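Local coordinates for protein intimin (Escherichia coli, PDB 1F00) that probably mediates attachment of enteropathogenic bacteria to host cells, using a rod of immunoglobulin-like domains ending in a C-type lectin-like domain to bind its receptor, at residues P116-Q121 against E218-A223; A255-L260 against S274-T279. All coordinates share one frame; numbering follows the deposited sequence.

Contact 1: residues P116-Q121 against E218-A223; sequences PTVWLQ and ENVFKA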
loop_
_atom_site.group_PDB
_atom_site.type_symbol
_atom_site.label_atom_id
_atom_site.label_comp_id
_atom_site.label_asym_id
_atom_site.label_seq_id
_atom_site.Cartn_x
_atom_site.Cartn_y
_atom_site.Cartn_z
ATOM N N PRO A 116 -4.512 9.299 -9.141
ATOM C CA PRO A 116 -4.829 10.004 -10.388
ATOM C C PRO A 116 -4.653 9.074 -11.592
ATOM O O PRO A 116 -3.866 8.126 -11.534
ATOM C CB PRO A 116 -3.821 11.156 -10.401
ATOM C CG PRO A 116 -3.580 11.412 -8.947
ATOM C CD PRO A 116 -3.469 10.013 -8.384
ATOM N N THR A 117 -5.393 9.340 -12.667
ATOM C CA THR A 117 -5.305 8.534 -13.881
ATOM C C THR A 117 -4.398 9.209 -14.904
ATOM O O THR A 117 -4.249 8.735 -16.031
ATOM C CB THR A 117 -6.683 8.312 -14.509
ATOM O OG1 THR A 117 -7.288 9.576 -14.789
ATOM C CG2 THR A 117 -7.570 7.514 -13.563
ATOM N N VAL A 118 -3.821 10.340 -14.499
ATOM C CA VAL A 118 -2.869 11.093 -15.317
ATOM C C VAL A 118 -1.646 11.168 -14.412
ATOM O O VAL A 118 -1.714 11.710 -13.306
ATOM C CB VAL A 118 -3.377 12.514 -15.636
ATOM C CG1 VAL A 118 -2.357 13.253 -16.486
ATOM C CG2 VAL A 118 -4.699 12.429 -16.372
ATOM N N TRP A 119 -0.531 10.609 -14.860
ATOM C CA TRP A 119 0.657 10.582 -14.015
ATOM C C TRP A 119 1.829 11.437 -14.428
ATOM O O TRP A 119 2.330 11.321 -15.546
ATOM C CB TRP A 119 1.225 9.166 -13.901
ATOM C CG TRP A 119 0.334 8.090 -13.393
ATOM C CD1 TRP A 119 -0.913 8.217 -12.855
ATOM C CD2 TRP A 119 0.649 6.694 -13.361
ATOM N NE1 TRP A 119 -1.399 6.979 -12.490
ATOM C CE2 TRP A 119 -0.457 6.027 -12.792
ATOM C CE3 TRP A 119 1.763 5.944 -13.761
ATOM C CZ2 TRP A 119 -0.485 4.639 -12.613
ATOM C CZ3 TRP A 119 1.738 4.562 -13.582
ATOM C CH2 TRP A 119 0.617 3.926 -13.014
ATOM N N LEU A 120 2.279 12.288 -13.517
ATOM C CA LEU A 120 3.479 13.058 -13.776
ATOM C C LEU A 120 4.506 11.940 -13.560
ATOM O O LEU A 120 4.472 11.273 -12.523
ATOM C CB LEU A 120 3.663 14.137 -12.706
ATOM C CG LEU A 120 5.004 14.874 -12.697
ATOM C CD1 LEU A 120 5.202 15.606 -14.020
ATOM C CD2 LEU A 120 5.030 15.863 -11.532
ATOM N N GLN A 121 5.394 11.697 -14.515
ATOM C CA GLN A 121 6.370 10.628 -14.305
ATOM C C GLN A 121 7.206 10.905 -13.062
ATOM O O GLN A 121 7.699 12.019 -12.868
ATOM C CB GLN A 121 7.304 10.461 -15.508
ATOM C CG GLN A 121 8.114 9.168 -15.412
ATOM C CD GLN A 121 9.068 8.942 -16.578
ATOM O OE1 GLN A 121 9.274 7.809 -17.002
ATOM N NE2 GLN A 121 9.663 10.013 -17.084
ATOM N N GLU A 218 -2.310 21.874 -17.281
ATOM C CA GLU A 218 -2.944 22.454 -16.102
ATOM C C GLU A 218 -3.596 21.333 -15.295
ATOM O O GLU A 218 -3.578 21.347 -14.061
ATOM C CB GLU A 218 -4.003 23.476 -16.510
ATOM C CG GLU A 218 -4.720 24.108 -15.341
ATOM C CD GLU A 218 -5.784 25.096 -15.779
ATOM O OE1 GLU A 218 -6.474 25.653 -14.896
ATOM O OE2 GLU A 218 -5.926 25.315 -17.006
ATOM N N ASN A 219 -4.173 20.357 -15.989
ATOM C CA ASN A 219 -4.803 19.240 -15.297
ATOM C C ASN A 219 -3.758 18.398 -14.580
ATOM O O ASN A 219 -4.046 17.777 -13.552
ATOM C CB ASN A 219 -5.628 18.397 -16.278
ATOM C CG ASN A 219 -6.984 19.028 -16.571
ATOM O OD1 ASN A 219 -7.729 19.368 -15.647
ATOM N ND2 ASN A 219 -7.308 19.192 -17.850
ATOM N N VAL A 220 -2.537 18.393 -15.109
ATOM C CA VAL A 220 -1.449 17.655 -14.486
ATOM C C VAL A 220 -1.114 18.335 -13.149
ATOM O O VAL A 220 -0.989 17.676 -12.120
ATOM C CB VAL A 220 -0.192 17.655 -15.386
ATOM C CG1 VAL A 220 0.959 16.953 -14.677
ATOM C CG2 VAL A 220 -0.506 16.956 -16.717
ATOM N N PHE A 221 -0.963 19.656 -13.180
ATOM C CA PHE A 221 -0.654 20.433 -11.978
ATOM C C PHE A 221 -1.803 20.285 -10.972
ATOM O O PHE A 221 -1.584 20.180 -9.766
ATOM C CB PHE A 221 -0.472 21.911 -12.338
ATOM C CG PHE A 221 -0.085 22.778 -11.167
ATOM C CD1 PHE A 221 1.248 22.939 -10.814
ATOM C CD2 PHE A 221 -1.061 23.398 -10.394
ATOM C CE1 PHE A 221 1.611 23.708 -9.698
ATOM C CE2 PHE A 221 -0.714 24.169 -9.276
ATOM C CZ PHE A 221 0.624 24.323 -8.928
ATOM N N LYS A 222 -3.028 20.271 -11.484
ATOM C CA LYS A 222 -4.216 20.125 -10.647
ATOM C C LYS A 222 -4.130 18.854 -9.801
ATOM O O LYS A 222 -4.449 18.854 -8.609
ATOM C CB LYS A 222 -5.462 20.064 -11.534
ATOM C CG LYS A 222 -6.771 19.958 -10.775
ATOM C CD LYS A 222 -7.959 19.793 -11.728
ATOM C CE LYS A 222 -8.000 20.905 -12.777
ATOM N NZ LYS A 222 -8.030 22.269 -12.174
ATOM N N ALA A 223 -3.675 17.772 -10.415
ATOM C CA ALA A 223 -3.567 16.505 -9.706
ATOM C C ALA A 223 -2.318 16.368 -8.837
ATOM O O ALA A 223 -2.398 15.863 -7.720
ATOM C CB ALA A 223 -3.627 15.347 -10.704
#
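Val-220, on the helix, meets Val-118, on the short strand, with CG2 of Val-220 lying 4.1 Å from CG1 of Val-118. The two side chains cross at about a right angle and meet through one methyl each. In Val-220 the other methyl, CG1, is anti to the backbone N (chi1 176°), and this sends it along the strand to CB of Leu-120, at 4.4 Å. One helix residue thus touches two strand residues, and it has the most surface buried here. One turn further on, Ala-223 points its methyl at the proline ring, where Ala-223 CB and Pro-116 CB are 4.2 Å apart. The interface between the segments is wholly apolar, and no hydrogen bond crosses it. Behind it, Trp-119 points away from the helix and returns its indole N-H to the chain just before the strand: NE1 lies 2.9 Å from Pro-116 O, and the bond is bent, with 131° at the hydrogen. The oxygen lies in the indole plane, while the N-H comes in tilted 31° from the carbonyl plane; the bond ties the indole to the chain before Val-118. Trp-224 completes the seam, giving its NE1 to Val-118 O and packing on Pro-116 and Leu-120. Helix 214-224 therefore lies over strand 118-120, which pairs in parallel with strand 184-190; from that second strand Ile-186 also reaches Val-220.

Contact 2: residues A255-L260 against S274-T279; sequences ASTYDL and SNAYAT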
loop_
_atom_site.group_PDB
_atom_site.type_symbol
_atom_site.label_atom_id
_atom_site.label_comp_id
_atom_site.label_asym_id
_atom_site.label_seq_id
_atom_site.Cartn_x
_atom_site.Cartn_y
_atom_site.Cartn_z
ATOM N N ALA A 255 4.666 30.095 -29.827
ATOM C CA ALA A 255 3.919 29.037 -29.165
ATOM C C ALA A 255 3.650 29.448 -27.733
ATOM O O ALA A 255 4.250 30.403 -27.223
ATOM C CB ALA A 255 4.710 27.725 -29.190
ATOM N N SER A 256 2.735 28.731 -27.091
ATOM C CA SER A 256 2.408 28.994 -25.706
ATOM C C SER A 256 3.129 27.966 -24.854
ATOM O O SER A 256 3.677 26.985 -25.373
ATOM C CB SER A 256 0.898 28.900 -25.482
ATOM O OG SER A 256 0.239 29.977 -26.119
ATOM N N THR A 257 3.143 28.208 -23.548
ATOM C CA THR A 257 3.788 27.303 -22.610
ATOM C C THR A 257 3.002 27.252 -21.307
ATOM O O THR A 257 2.153 28.112 -21.029
ATOM C CB THR A 257 5.213 27.774 -22.240
ATOM O OG1 THR A 257 5.121 29.009 -21.519
ATOM C CG2 THR A 257 6.080 27.972 -23.491
ATOM N N TYR A 258 3.279 26.220 -20.521
ATOM C CA TYR A 258 2.674 26.067 -19.213
ATOM C C TYR A 258 3.834 25.569 -18.364
ATOM O O TYR A 258 4.671 24.795 -18.837
ATOM C CB TYR A 258 1.537 25.044 -19.213
ATOM C CG TYR A 258 0.837 24.967 -17.873
ATOM C CD1 TYR A 258 -0.165 25.881 -17.526
ATOM C CD2 TYR A 258 1.195 23.996 -16.938
ATOM C CE1 TYR A 258 -0.793 25.827 -16.277
ATOM C CE2 TYR A 258 0.577 23.933 -15.688
ATOM C CZ TYR A 258 -0.416 24.847 -15.364
ATOM O OH TYR A 258 -1.023 24.769 -14.129
ATOM N N ASP A 259 3.888 26.021 -17.120
ATOM C CA ASP A 259 4.975 25.665 -16.227
ATOM C C ASP A 259 4.484 24.688 -15.164
ATOM O O ASP A 259 3.637 25.037 -14.339
ATOM C CB ASP A 259 5.505 26.957 -15.590
ATOM C CG ASP A 259 6.857 26.787 -14.943
ATOM O OD1 ASP A 259 7.697 27.706 -15.097
ATOM O OD2 ASP A 259 7.081 25.756 -14.273
ATOM N N LEU A 260 5.017 23.467 -15.188
ATOM C CA LEU A 260 4.617 22.444 -14.233
ATOM C C LEU A 260 5.042 22.746 -12.800
ATOM O O LEU A 260 4.705 21.996 -11.878
ATOM C CB LEU A 260 5.136 21.068 -14.669
ATOM C CG LEU A 260 4.406 20.474 -15.886
ATOM C CD1 LEU A 260 5.056 19.162 -16.293
ATOM C CD2 LEU A 260 2.934 20.257 -15.548
ATOM N N SER A 274 15.332 28.367 -27.937
ATOM C CA SER A 274 15.215 27.354 -26.885
ATOM C C SER A 274 14.677 28.030 -25.620
ATOM O O SER A 274 15.388 28.211 -24.625
ATOM C CB SER A 274 16.578 26.705 -26.628
ATOM O OG SER A 274 17.578 27.689 -26.436
ATOM N N ASN A 275 13.399 28.387 -25.685
ATOM C CA ASN A 275 12.691 29.083 -24.621
ATOM C C ASN A 275 11.951 28.189 -23.627
ATOM O O ASN A 275 11.451 28.670 -22.614
ATOM C CB ASN A 275 11.697 30.068 -25.250
ATOM C CG ASN A 275 12.382 31.280 -25.860
ATOM O OD1 ASN A 275 11.917 31.844 -26.859
ATOM N ND2 ASN A 275 13.485 31.699 -25.249
ATOM N N ALA A 276 11.878 26.892 -23.901
ATOM C CA ALA A 276 11.170 26.004 -22.991
ATOM C C ALA A 276 11.674 24.574 -23.032
ATOM O O ALA A 276 12.468 24.212 -23.896
ATOM C CB ALA A 276 9.673 26.036 -23.304
ATOM N N TYR A 277 11.210 23.774 -22.075
ATOM C CA TYR A 277 11.582 22.371 -21.992
ATOM C C TYR A 277 10.608 21.537 -22.805
ATOM O O TYR A 277 9.474 21.953 -23.042
ATOM C CB TYR A 277 11.552 21.892 -20.542
ATOM C CG TYR A 277 12.621 22.511 -19.689
ATOM C CD1 TYR A 277 12.351 23.621 -18.888
ATOM C CD2 TYR A 277 13.924 22.011 -19.710
ATOM C CE1 TYR A 277 13.357 24.218 -18.127
ATOM C CE2 TYR A 277 14.938 22.603 -18.959
ATOM C CZ TYR A 277 14.646 23.704 -18.171
ATOM O OH TYR A 277 15.647 24.290 -17.434
ATOM N N ALA A 278 11.060 20.365 -23.241
ATOM C CA ALA A 278 10.206 19.476 -23.994
ATOM C C ALA A 278 9.566 18.526 -22.991
ATOM O O ALA A 278 10.252 17.724 -22.350
ATOM C CB ALA A 278 11.017 18.694 -25.023
ATOM N N THR A 279 8.256 18.655 -22.824
ATOM C CA THR A 279 7.516 17.784 -21.927
ATOM C C THR A 279 6.613 16.957 -22.825
ATOM O O THR A 279 5.779 17.492 -23.552
ATOM C CB THR A 279 6.681 18.580 -20.895
ATOM O OG1 THR A 279 7.560 19.146 -19.916
ATOM C CG2 THR A 279 5.687 17.662 -20.184
#
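No aromatic ring, amide or carboxylate meets a partner where Thr-257 faces Ala-276 and Leu-260 faces Thr-279: the two tyrosines of these segments serve other surfaces, Tyr-258 packing on helix 214-224 and Tyr-277 on Met-190. Methyl groups make the contact instead. CG2 of Thr-257 lies 4.1 Å from CB of Ala-276; it is placed beside the backbone N, anti to the carbonyl carbon, with OG1 at chi1 66°. At the other end, CD1 of Leu-260 lies anti to CA (chi2 176°), which carries it to within 4.2 Å of Thr-279 CG2. The hydroxyl of Thr-279 is engaged in a hydrogen bond with that of Ser-241, while its methyl serves the apolar side. Nearby, Asp-259 OD2 accepts from the backbone N of Val-261 and Lys-262, gripping the turn after the strand, and from that of Ile-239, leading into strand 240-242. The touching parts run 59° apart and share no hydrogen bond. Strand 254-259 is the middle strand of one three-stranded sheet and strand 276-281 an outer strand of another. Four buried side chains, three of them small and Leu-260 just past its strand, join these sheets within the core of the C-type lectin-like fold, with Ile-240 and Trp-242 alongside.

Contacts 1 and 2 have centres 16 Å apart and reach the same mixed sheet from its two outer strands, 118-120 and 276-281, with strand 184-190 between them. Helix 214-224 links them: Val-220 touches residues of both, and Phe-221 and Glu-218 meet Tyr-258. Phe-221 CB lies 3.4 Å from the hydroxyl oxygen OH of Tyr-258, and the tyrosine ring also packs on Glu-218. Val-220 CG1 comes within 3.9 Å of Leu-260 CD2, so the two apolar seams meet at this pair. Together they make one continuous region of the lectin-like domain, joining the helix to both three-stranded sheets.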